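PDB 2QSI: putative hydrogenase expression/formation protein hupG from Rhodopseudomonas palustris, which probably assists hydrogenase maturation as a HupG/HyaE-family protein with a thioredoxin-like fold. Local coordinates for the interface of chains A and B. Sequence-based numbering; all coordinates share one arbitrary frame. Chains: chain A/B, Putative hydrogenase expression/formation protein hupG.

Contact 1 and contact 2, whose C-alpha centres lie about 27 Å apart, belong to one two-fold symmetric interface. Both involve helix 111-126, from chain A in contact 1 and from chain B in contact 2. The first part of the helix, from A:Trp111 to A:Ile118, packs on helix 50-62 of the partner in contact 1; its last turns, B:Leu122 to B:Asp126, meet the partner's strands and A:Arg67 in contact 2. Because each contact has a twin with the chains exchanged, both ends of each C-terminal helix touch the other subunit. This is consistent with a helix-exchanged dimer, although the structure alone does not show the state in solution.

Contact 1: the interface of chains A and B. Residues chain A 111, 114-115, 118; chain B 56, 59-60, 63.
A:Trp111, A:Tyr114 and A:Ile118 of helix 111-126 close around B:Leu60 of helix 50-62, packing together two subunits of this HupG/HyaE-family, thioredoxin-like protein. B:Leu60 is the central side chain. Its CB leads from the helix to CG, where chi1 (-85°) and chi2 (55°) together turn CD1 toward A:Trp111 and CD2 toward A:Tyr114 and A:Ile118. B:Leu60 CG lies 3.9 Å from A:Trp111 CZ3 and 4.0 Å from A:Tyr114 CB, the two partners sitting roughly at right angles about it. Beyond it the branches part. CD1 goes to the six-membered ring of A:Trp111, where it is modelled too close to the rim for the exact spacing to be trusted. B:Leu60 CD2 turns away from the indole, to 3.6 Å from A:Tyr114 CB, and the same methyl also touches the first ring atoms of that tyrosine, CG and CD1. B:Leu60 CD2 lies 3.8 Å from A:Ile118 CD1 as well, whose side chain crosses that of B:Leu60 nearly at a right angle, one helical turn beyond A:Tyr114.

A:Trp111 comes to helix 50-62 edge first. Its CG stands anti to the backbone N (chi1 173°), which carries the indole out toward that helix; B:Glu59 C and B:Leu60 N lie in the indole plane at the benzo rim. Here A:Trp111 CH2 is 3.5 Å from the carbonyl oxygen B:Glu59 O, and A:Trp111 CZ3 is 3.6 Å from B:Glu59 CB. The glutamate crosses the indole with its aliphatic base, and its carboxylate leads away from the ring. Within chain A, the A:Leu115 methyl CD1 lies over one indole face toward its rim, bracing the ring. The other methyl, A:Leu115 CD2, reaches across to B:Ala63 CB at 3.6 Å, just past the end of helix 50-62. B:Val56, one turn before B:Leu60 on helix 50-62, borders the A:Trp111 end of the patch.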
# COMPACT_ATOMS: atom_id res chain seq x y z
N TRP A 111 0.90 -28.32 -0.89
CA TRP A 111 1.45 -27.51 -2.00
C TRP A 111 0.36 -27.03 -2.95
O TRP A 111 0.33 -25.85 -3.34
CB TRP A 111 2.42 -28.41 -2.77
CG TRP A 111 2.97 -27.85 -4.03
CD1 TRP A 111 2.82 -28.36 -5.28
CD2 TRP A 111 3.86 -26.73 -4.15
NE1 TRP A 111 3.54 -27.62 -6.18
CE2 TRP A 111 4.16 -26.60 -5.52
CE3 TRP A 111 4.39 -25.80 -3.24
CZ2 TRP A 111 5.00 -25.58 -6.01
CZ3 TRP A 111 5.22 -24.79 -3.73
CH2 TRP A 111 5.51 -24.69 -5.09
N TYR A 114 -1.68 -24.21 -1.45
CA TYR A 114 -0.95 -22.92 -1.50
C TYR A 114 -1.05 -22.31 -2.89
O TYR A 114 -1.38 -21.13 -3.05
CB TYR A 114 0.52 -23.07 -1.10
CG TYR A 114 0.71 -23.19 0.38
CD1 TYR A 114 0.38 -22.11 1.24
CD2 TYR A 114 1.17 -24.36 0.95
CE1 TYR A 114 0.53 -22.23 2.62
CE2 TYR A 114 1.29 -24.49 2.32
CZ TYR A 114 0.97 -23.42 3.16
OH TYR A 114 1.12 -23.55 4.52
N LEU A 115 -0.78 -23.12 -3.90
CA LEU A 115 -0.80 -22.63 -5.30
C LEU A 115 -2.19 -22.15 -5.71
O LEU A 115 -2.32 -21.09 -6.33
CB LEU A 115 -0.32 -23.70 -6.27
CG LEU A 115 1.14 -24.16 -6.14
CD1 LEU A 115 1.37 -25.31 -7.11
CD2 LEU A 115 2.19 -23.04 -6.34
N ILE A 118 -2.92 -18.76 -3.64
CA ILE A 118 -2.14 -17.64 -4.19
C ILE A 118 -2.63 -17.27 -5.58
O ILE A 118 -2.81 -16.07 -5.88
CB ILE A 118 -0.64 -17.94 -4.20
CG1 ILE A 118 -0.18 -18.07 -2.75
CG2 ILE A 118 0.13 -16.82 -4.99
CD1 ILE A 118 1.23 -18.54 -2.54
N VAL B 56 8.53 -24.64 2.07
CA VAL B 56 7.69 -24.44 0.87
C VAL B 56 7.75 -23.00 0.31
O VAL B 56 7.63 -22.78 -0.89
CB VAL B 56 6.19 -24.81 1.10
CG1 VAL B 56 6.06 -26.17 1.71
CG2 VAL B 56 5.49 -23.79 1.93
N GLU B 59 9.66 -21.94 -2.81
CA GLU B 59 9.10 -22.64 -3.97
C GLU B 59 7.85 -21.93 -4.45
O GLU B 59 7.57 -21.87 -5.66
CB GLU B 59 8.77 -24.08 -3.61
CG GLU B 59 10.01 -24.92 -3.29
CD GLU B 59 10.67 -25.49 -4.51
OE1 GLU B 59 10.48 -25.01 -5.64
OE2 GLU B 59 11.42 -26.46 -4.31
N LEU B 60 7.08 -21.39 -3.51
CA LEU B 60 5.82 -20.71 -3.84
C LEU B 60 6.10 -19.42 -4.58
O LEU B 60 5.46 -19.08 -5.57
CB LEU B 60 5.00 -20.44 -2.55
CG LEU B 60 4.07 -21.52 -1.97
CD1 LEU B 60 4.70 -22.83 -1.70
CD2 LEU B 60 3.48 -21.00 -0.64
N ALA B 63 6.99 -20.07 -8.13
CA ALA B 63 5.93 -20.63 -8.92
C ALA B 63 5.13 -19.57 -9.66
O ALA B 63 4.30 -19.93 -10.50
CB ALA B 63 4.98 -21.51 -8.01

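Contact 2: the interface of chains A and B. Residues chain A 35, 67, 97, 128; chain B 122, 125-126.
This is a subunit interface in which a salt bridge and an apolar patch hold the last turns of helix 111-126 of chain B to chain A; it may help hold the two copies together in the deposited pair. A:Arg67 grips B:Asp126 end-on with two nitrogens. A:Arg67 NH1 donates to B:Asp126 OD2 at 2.9 Å, using the syn lone pair of that oxygen. A:Arg67 NH2 donates to B:Asp126 OD1 at 2.8 Å, also from the syn side but 24° out of the carboxylate plane and with a more bent hydrogen bond. That oxygen lies 39° out of the guanidinium plane, and the guanidinium and carboxylate planes are 25° apart. A:Arg67 bends at chi2 and chi3 to bring its head to the carboxylate, and B:Leu122 slides past it in the opposite direction. B:Leu122 CD2 lies over one guanidinium face, toward its rim, 3.7 Å from A:Arg67 CZ. The same methyl is 4.1 Å from A:Ile35 CG1. A:Gln97 extends its amide toward the two methyls of B:Val125, with A:Gln97 NE2 3.7 Å from B:Val125 CG1. From the far side, A:Pro128 CG rests 3.5 Å from the carbonyl oxygen B:Val125 O. In the fold, A:Arg67 directly precedes strand 68-73, A:Ile35 opens strand 35-40, A:Gln97 closes strand 92-97, and A:Pro128 follows helix 111-126 of its own chain.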
# COMPACT_ATOMS: atom_id res chain seq x y z
N ILE A 35 -9.10 5.22 -1.84
CA ILE A 35 -7.87 5.76 -2.46
C ILE A 35 -7.70 7.16 -1.88
O ILE A 35 -8.66 7.94 -1.76
CB ILE A 35 -8.00 5.80 -4.01
CG1 ILE A 35 -8.05 4.38 -4.65
CG2 ILE A 35 -6.90 6.62 -4.65
CD1 ILE A 35 -7.08 3.45 -4.10
N ARG A 67 -15.02 6.71 -3.53
CA ARG A 67 -13.74 6.17 -4.01
C ARG A 67 -12.52 6.83 -3.39
O ARG A 67 -11.49 6.18 -3.28
CB ARG A 67 -13.64 6.27 -5.53
CG ARG A 67 -14.66 5.44 -6.34
CD ARG A 67 -14.59 3.93 -6.09
NE ARG A 67 -13.32 3.24 -6.43
CZ ARG A 67 -12.96 2.83 -7.66
NH1 ARG A 67 -13.72 3.06 -8.74
NH2 ARG A 67 -11.82 2.17 -7.81
N GLN A 97 -2.81 4.34 -3.29
CA GLN A 97 -3.62 3.22 -2.91
C GLN A 97 -3.06 2.62 -1.62
O GLN A 97 -1.88 2.24 -1.58
CB GLN A 97 -3.60 2.19 -4.03
CG GLN A 97 -4.50 1.07 -3.84
CD GLN A 97 -4.50 0.17 -5.02
OE1 GLN A 97 -3.53 -0.54 -5.26
NE2 GLN A 97 -5.58 0.16 -5.76
N PRO A 128 -10.38 -7.65 -10.99
CA PRO A 128 -11.24 -7.38 -9.82
C PRO A 128 -12.70 -7.07 -10.18
O PRO A 128 -13.25 -7.64 -11.12
CB PRO A 128 -10.58 -6.16 -9.17
CG PRO A 128 -9.88 -5.45 -10.28
CD PRO A 128 -9.53 -6.50 -11.33
N LEU B 122 -8.45 5.37 -11.55
CA LEU B 122 -9.51 4.49 -11.01
C LEU B 122 -9.89 3.37 -11.99
O LEU B 122 -10.09 2.24 -11.57
CB LEU B 122 -10.75 5.27 -10.54
CG LEU B 122 -10.52 6.17 -9.30
CD1 LEU B 122 -11.73 7.16 -9.05
CD2 LEU B 122 -10.22 5.35 -8.05
N VAL B 125 -7.22 0.72 -11.76
CA VAL B 125 -7.48 -0.06 -10.54
C VAL B 125 -8.58 -1.09 -10.73
O VAL B 125 -8.43 -2.24 -10.34
CB VAL B 125 -7.86 0.82 -9.35
CG1 VAL B 125 -8.33 -0.03 -8.17
CG2 VAL B 125 -6.66 1.67 -8.98
N ASP B 126 -9.67 -0.68 -11.36
CA ASP B 126 -10.85 -1.55 -11.49
C ASP B 126 -10.70 -2.62 -12.57
O ASP B 126 -11.37 -3.65 -12.51
CB ASP B 126 -12.08 -0.70 -11.78
CG ASP B 126 -12.44 0.21 -10.64
OD1 ASP B 126 -12.01 -0.02 -9.47
OD2 ASP B 126 -13.19 1.16 -10.91